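Local coordinates for protein response regulator (Colwellia psychrerythraea, PDB 3EQZ) that probably acts as a response regulator of two-component signalling through its CheY-like receiver domain, at residues V6-D11 with G28-F33; I49-L54 with I78-Y83. All blocks are in the same frame, centred on the assembly; numbering follows the deposited sequence.

Contact 1 (V6-D11 with G28-F33); sequences VFIVDD and GNVEAF
Phe33 reaches the edge of the Phe7 ring on one face of a parallel strand pair: its CE2 lies 3.5 Å from CD1 of Phe7, near the plane of the Phe7 ring. The two side chains run side by side in the same direction, each with CG anti to the carbonyl carbon. Beside them Glu31 extends its chain, and OE1 lies 4.0 Å from Phe7 CE1, the carboxylate turned only 20° from the plane of the ring. Leu42 touches both phenylalanines.

The opposite face is aliphatic. CG2 of Val30 fits against Ile8 CD1 at 3.6 Å, and Ala32 sets its methyl beside CB of Ile8; helix 13-23 covers this side through Cys16, Leu19 and Val23.

Five backbone bonds join 6-11 to 28-33, starting with Val6 N to Asn29 O. The one from Phe33 N to Ile8 O is short, at 2.7 Å, and almost straight, with an N-H...O angle of 178°. The last, Asp10 N to Phe33 O, fixes the backbone where Asp10 leaves the strand, while its carboxylate binds Thr15 OG1 and Asp12 N. The chemistry thus implies a division of labour: main-chain bonds set the register, while apolar packing lines the two faces and the charged Glu31 stays at the exposed margin.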
loop_
_atom_site.group_PDB
_atom_site.type_symbol
_atom_site.label_atom_id
_atom_site.label_comp_id
_atom_site.label_asym_id
_atom_site.label_seq_id
_atom_site.Cartn_x
_atom_site.Cartn_y
_atom_site.Cartn_z
ATOM N N VAL B 6 8.498 25.849 -14.243
ATOM C CA VAL B 6 7.530 24.812 -13.859
ATOM C C VAL B 6 7.109 24.146 -15.161
ATOM O O VAL B 6 6.842 24.843 -16.136
ATOM C CB VAL B 6 6.316 25.390 -13.125
ATOM C CG1 VAL B 6 5.311 24.284 -12.770
ATOM C CG2 VAL B 6 6.767 26.134 -11.865
ATOM N N PHE B 7 7.123 22.823 -15.204
ATOM C CA PHE B 7 6.655 22.073 -16.380
ATOM C C PHE B 7 5.446 21.295 -15.968
ATOM O O PHE B 7 5.531 20.485 -15.020
ATOM C CB PHE B 7 7.739 21.112 -16.865
ATOM C CG PHE B 7 8.980 21.827 -17.352
ATOM C CD1 PHE B 7 9.065 22.297 -18.666
ATOM C CD2 PHE B 7 10.052 22.058 -16.503
ATOM C CE1 PHE B 7 10.215 22.998 -19.135
ATOM C CE2 PHE B 7 11.220 22.757 -16.969
ATOM C CZ PHE B 7 11.287 23.234 -18.281
ATOM N N ILE B 8 4.339 21.540 -16.647
ATOM C CA ILE B 8 3.110 20.817 -16.423
ATOM C C ILE B 8 2.971 19.732 -17.496
ATOM O O ILE B 8 2.946 20.044 -18.696
ATOM C CB ILE B 8 1.862 21.734 -16.526
ATOM C CG1 ILE B 8 1.926 22.803 -15.446
ATOM C CG2 ILE B 8 0.537 20.889 -16.407
ATOM C CD1 ILE B 8 0.990 23.993 -15.657
ATOM N N VAL B 9 2.888 18.473 -17.055
ATOM C CA VAL B 9 2.800 17.337 -17.973
ATOM C C VAL B 9 1.458 16.590 -17.757
ATOM O O VAL B 9 1.230 15.921 -16.737
ATOM C CB VAL B 9 4.017 16.421 -17.817
ATOM C CG1 VAL B 9 4.081 15.384 -18.934
ATOM C CG2 VAL B 9 5.304 17.279 -17.719
ATOM N N ASP B 10 0.562 16.720 -18.729
ATOM C CA ASP B 10 -0.800 16.222 -18.564
ATOM C C ASP B 10 -1.387 16.252 -19.940
ATOM O O ASP B 10 -1.444 17.324 -20.563
ATOM C CB ASP B 10 -1.576 17.191 -17.673
ATOM C CG ASP B 10 -2.992 16.701 -17.324
ATOM O OD1 ASP B 10 -3.472 15.666 -17.881
ATOM O OD2 ASP B 10 -3.610 17.360 -16.445
ATOM N N ASP B 11 -1.833 15.105 -20.444
ATOM C CA ASP B 11 -2.380 15.106 -21.812
ATOM C C ASP B 11 -3.880 15.501 -21.875
ATOM O O ASP B 11 -4.481 15.538 -22.939
ATOM C CB ASP B 11 -2.101 13.782 -22.521
ATOM C CG ASP B 11 -2.759 12.615 -21.836
ATOM O OD1 ASP B 11 -3.407 12.796 -20.787
ATOM O OD2 ASP B 11 -2.647 11.508 -22.357
ATOM N N GLY B 28 5.806 32.583 -13.096
ATOM C CA GLY B 28 5.439 33.042 -14.418
ATOM C C GLY B 28 6.023 32.205 -15.529
ATOM O O GLY B 28 5.434 32.130 -16.589
ATOM N N ASN B 29 7.177 31.576 -15.292
ATOM C CA ASN B 29 7.867 30.754 -16.303
ATOM C C ASN B 29 7.334 29.323 -16.347
ATOM O O ASN B 29 8.038 28.372 -16.013
ATOM C CB ASN B 29 9.388 30.714 -16.031
ATOM C CG ASN B 29 10.023 32.100 -16.096
ATOM O OD1 ASN B 29 9.626 32.946 -16.940
ATOM N ND2 ASN B 29 10.992 32.364 -15.201
ATOM N N VAL B 30 6.093 29.171 -16.750
ATOM C CA VAL B 30 5.456 27.887 -16.677
ATOM C C VAL B 30 5.137 27.464 -18.101
ATOM O O VAL B 30 4.706 28.275 -18.938
ATOM C CB VAL B 30 4.193 27.956 -15.808
ATOM C CG1 VAL B 30 3.193 28.975 -16.367
ATOM C CG2 VAL B 30 3.521 26.597 -15.693
ATOM N N GLU B 31 5.368 26.190 -18.382
ATOM C CA GLU B 31 5.169 25.673 -19.708
ATOM C C GLU B 31 4.402 24.342 -19.598
ATOM O O GLU B 31 4.740 23.490 -18.780
ATOM C CB GLU B 31 6.537 25.477 -20.364
ATOM C CG GLU B 31 6.463 24.695 -21.644
ATOM C CD GLU B 31 7.619 24.984 -22.645
ATOM O OE1 GLU B 31 8.807 25.108 -22.219
ATOM O OE2 GLU B 31 7.318 25.053 -23.864
ATOM N N ALA B 32 3.356 24.180 -20.401
ATOM C CA ALA B 32 2.554 22.997 -20.331
ATOM C C ALA B 32 2.786 22.098 -21.539
ATOM O O ALA B 32 2.801 22.588 -22.679
ATOM C CB ALA B 32 1.089 23.363 -20.213
ATOM N N PHE B 33 2.967 20.795 -21.285
ATOM C CA PHE B 33 3.171 19.774 -22.333
ATOM C C PHE B 33 2.015 18.794 -22.361
ATOM O O PHE B 33 1.800 18.067 -21.368
ATOM C CB PHE B 33 4.442 18.970 -22.053
ATOM C CG PHE B 33 5.689 19.761 -22.249
ATOM C CD1 PHE B 33 6.411 19.652 -23.423
ATOM C CD2 PHE B 33 6.101 20.669 -21.294
ATOM C CE1 PHE B 33 7.539 20.412 -23.618
ATOM C CE2 PHE B 33 7.217 21.444 -21.497
ATOM C CZ PHE B 33 7.943 21.308 -22.648
#

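Contact 2 (I49-L54 with I78-Y83); sequences IIILDL and ILISGY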
loop_
_atom_site.group_PDB
_atom_site.type_symbol
_atom_site.label_atom_id
_atom_site.label_comp_id
_atom_site.label_asym_id
_atom_site.label_seq_id
_atom_site.Cartn_x
_atom_site.Cartn_y
_atom_site.Cartn_z
ATOM N N ILE B 49 10.673 22.514 -11.410
ATOM C CA ILE B 49 9.560 21.852 -10.729
ATOM C C ILE B 49 8.658 21.197 -11.789
ATOM O O ILE B 49 8.254 21.838 -12.752
ATOM C CB ILE B 49 8.715 22.857 -9.986
ATOM C CG1 ILE B 49 9.551 23.515 -8.869
ATOM C CG2 ILE B 49 7.478 22.155 -9.401
ATOM C CD1 ILE B 49 9.058 24.975 -8.555
ATOM N N ILE B 50 8.384 19.916 -11.639
ATOM C CA ILE B 50 7.591 19.181 -12.629
ATOM C C ILE B 50 6.274 18.807 -11.962
ATOM O O ILE B 50 6.281 18.189 -10.884
ATOM C CB ILE B 50 8.282 17.884 -13.058
ATOM C CG1 ILE B 50 9.687 18.204 -13.617
ATOM C CG2 ILE B 50 7.401 17.073 -14.017
ATOM C CD1 ILE B 50 10.569 16.935 -13.707
ATOM N N ILE B 51 5.163 19.189 -12.569
ATOM C CA ILE B 51 3.861 18.730 -12.098
ATOM C C ILE B 51 3.406 17.677 -13.071
ATOM O O ILE B 51 3.186 17.959 -14.248
ATOM C CB ILE B 51 2.842 19.879 -11.961
ATOM C CG1 ILE B 51 3.395 20.987 -11.032
ATOM C CG2 ILE B 51 1.453 19.367 -11.551
ATOM C CD1 ILE B 51 2.461 22.260 -10.974
ATOM N N LEU B 52 3.298 16.445 -12.576
ATOM C CA LEU B 52 3.080 15.291 -13.435
ATOM C C LEU B 52 1.722 14.635 -13.147
ATOM O O LEU B 52 1.497 14.151 -12.015
ATOM C CB LEU B 52 4.206 14.261 -13.271
ATOM C CG LEU B 52 4.064 12.916 -14.069
ATOM C CD1 LEU B 52 3.934 13.140 -15.613
ATOM C CD2 LEU B 52 5.209 11.898 -13.780
ATOM N N ASP B 53 0.808 14.650 -14.132
ATOM C CA ASP B 53 -0.432 13.897 -13.982
ATOM C C ASP B 53 -0.106 12.460 -14.339
ATOM O O ASP B 53 0.568 12.240 -15.317
ATOM C CB ASP B 53 -1.601 14.433 -14.856
ATOM C CG ASP B 53 -2.959 13.715 -14.545
ATOM O OD1 ASP B 53 -3.833 14.316 -13.854
ATOM O OD2 ASP B 53 -3.141 12.541 -14.938
ATOM N N LEU B 54 -0.570 11.490 -13.544
ATOM C CA LEU B 54 -0.229 10.099 -13.784
ATOM C C LEU B 54 -0.924 9.583 -15.030
ATOM O O LEU B 54 -0.527 8.585 -15.587
ATOM C CB LEU B 54 -0.629 9.204 -12.607
ATOM C CG LEU B 54 0.145 9.363 -11.302
ATOM C CD1 LEU B 54 -0.374 8.320 -10.313
ATOM C CD2 LEU B 54 1.654 9.266 -11.479
ATOM N N ILE B 78 6.028 16.902 -8.497
ATOM C CA ILE B 78 4.688 16.865 -7.881
ATOM C C ILE B 78 3.821 15.919 -8.703
ATOM O O ILE B 78 3.833 16.001 -9.918
ATOM C CB ILE B 78 4.022 18.244 -7.874
ATOM C CG1 ILE B 78 4.813 19.200 -6.972
ATOM C CG2 ILE B 78 2.584 18.127 -7.463
ATOM C CD1 ILE B 78 4.632 20.738 -7.257
ATOM N N LEU B 79 3.127 14.983 -8.049
ATOM C CA LEU B 79 2.348 14.013 -8.754
ATOM C C LEU B 79 0.885 14.251 -8.533
ATOM O O LEU B 79 0.455 14.533 -7.424
ATOM C CB LEU B 79 2.686 12.599 -8.315
ATOM C CG LEU B 79 4.145 12.197 -8.368
ATOM C CD1 LEU B 79 4.267 10.833 -7.667
ATOM C CD2 LEU B 79 4.659 12.112 -9.869
ATOM N N ILE B 80 0.107 14.100 -9.588
ATOM C CA ILE B 80 -1.317 14.348 -9.491
ATOM C C ILE B 80 -2.096 13.195 -10.044
ATOM O O ILE B 80 -1.703 12.630 -11.057
ATOM C CB ILE B 80 -1.702 15.631 -10.208
ATOM C CG1 ILE B 80 -0.833 16.795 -9.632
ATOM C CG2 ILE B 80 -3.234 15.873 -9.965
ATOM C CD1 ILE B 80 -1.309 18.179 -9.968
ATOM N N SER B 81 -3.172 12.820 -9.332
ATOM C CA SER B 81 -4.039 11.690 -9.736
ATOM C C SER B 81 -5.168 11.469 -8.737
ATOM O O SER B 81 -5.094 11.968 -7.612
ATOM C CB SER B 81 -3.194 10.397 -9.756
ATOM O OG SER B 81 -3.787 9.430 -10.607
ATOM N N GLY B 82 -6.171 10.664 -9.091
ATOM C CA GLY B 82 -7.084 10.073 -8.048
ATOM C C GLY B 82 -6.397 9.342 -6.868
ATOM O O GLY B 82 -5.397 8.629 -7.042
ATOM N N TYR B 83 -6.907 9.508 -5.639
ATOM C CA TYR B 83 -6.411 8.680 -4.498
ATOM C C TYR B 83 -6.471 7.203 -4.888
ATOM O O TYR B 83 -5.544 6.436 -4.626
ATOM C CB TYR B 83 -7.254 8.883 -3.223
ATOM C CG TYR B 83 -6.756 8.081 -2.035
ATOM C CD1 TYR B 83 -5.855 8.632 -1.130
ATOM C CD2 TYR B 83 -7.184 6.763 -1.823
ATOM C CE1 TYR B 83 -5.389 7.899 -0.042
ATOM C CE2 TYR B 83 -6.726 6.012 -0.744
ATOM C CZ TYR B 83 -5.829 6.588 0.146
ATOM O OH TYR B 83 -5.367 5.855 1.222
#
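Ile51 and Ile80 press together on one face of the parallel pair formed by strands 49-53 and 76-81, with CG2 of Ile51 only 3.4 Å from CD1 of Ile80, tighter than usual for two carbons. Ile51 CG2 stands anti to its backbone N, and the extended end of Ile80 (chi2 -165°) carries CD1 across to it. Ile78 CD1 touches both Ile49 CG2, at 3.8 Å, and CG1 of Ile51.

On the other face Leu52 and Leu79 run side by side although their first torsions differ: CG is anti to the backbone N in Leu52 (chi1 176°) but anti to the carbonyl carbon in Leu79. Their CD2 methyls meet at 4.0 Å. Farther on, CD1 of Leu54 packs on Ser81 CB at 3.5 Å.

Four backbone bonds hold the strands, from Ile78 N to Ile50 O through to Leu54 N to Ile80 O, the latter 3.0 Å long. Asp53 turns its carboxylate to a salt bridge from OD1 to Lys108 NZ and a bond from Met55 N to OD2. An aspartate and a lysine paired at the C-terminal ends of the strands of a central parallel sheet, beside Asp10, are typical of the CheY-like receiver fold.

In the fold
Both contacts show how a parallel sheet is assembled from beta-alpha-beta units: contact 1 pairs the strands flanking helix 13-23, contact 2 those flanking helix 60-70. Strands 6-9 and 49-53 are themselves neighbours, so the two pairs, with centres about 12 Å apart, form one continuous sheet; Phe7 O and Ile51 N lie 2.8 Å apart, a probable hydrogen bond. Contact 1 includes 30-33, one of the two outermost strands within the chain, and is only partly buried, mixing aromatic rings with an exposed glutamate. Contact 2 sits centrally, all its touching residues buried, and is almost wholly branched aliphatic. Their acidic residues converge where Asp10 packs against Asp53.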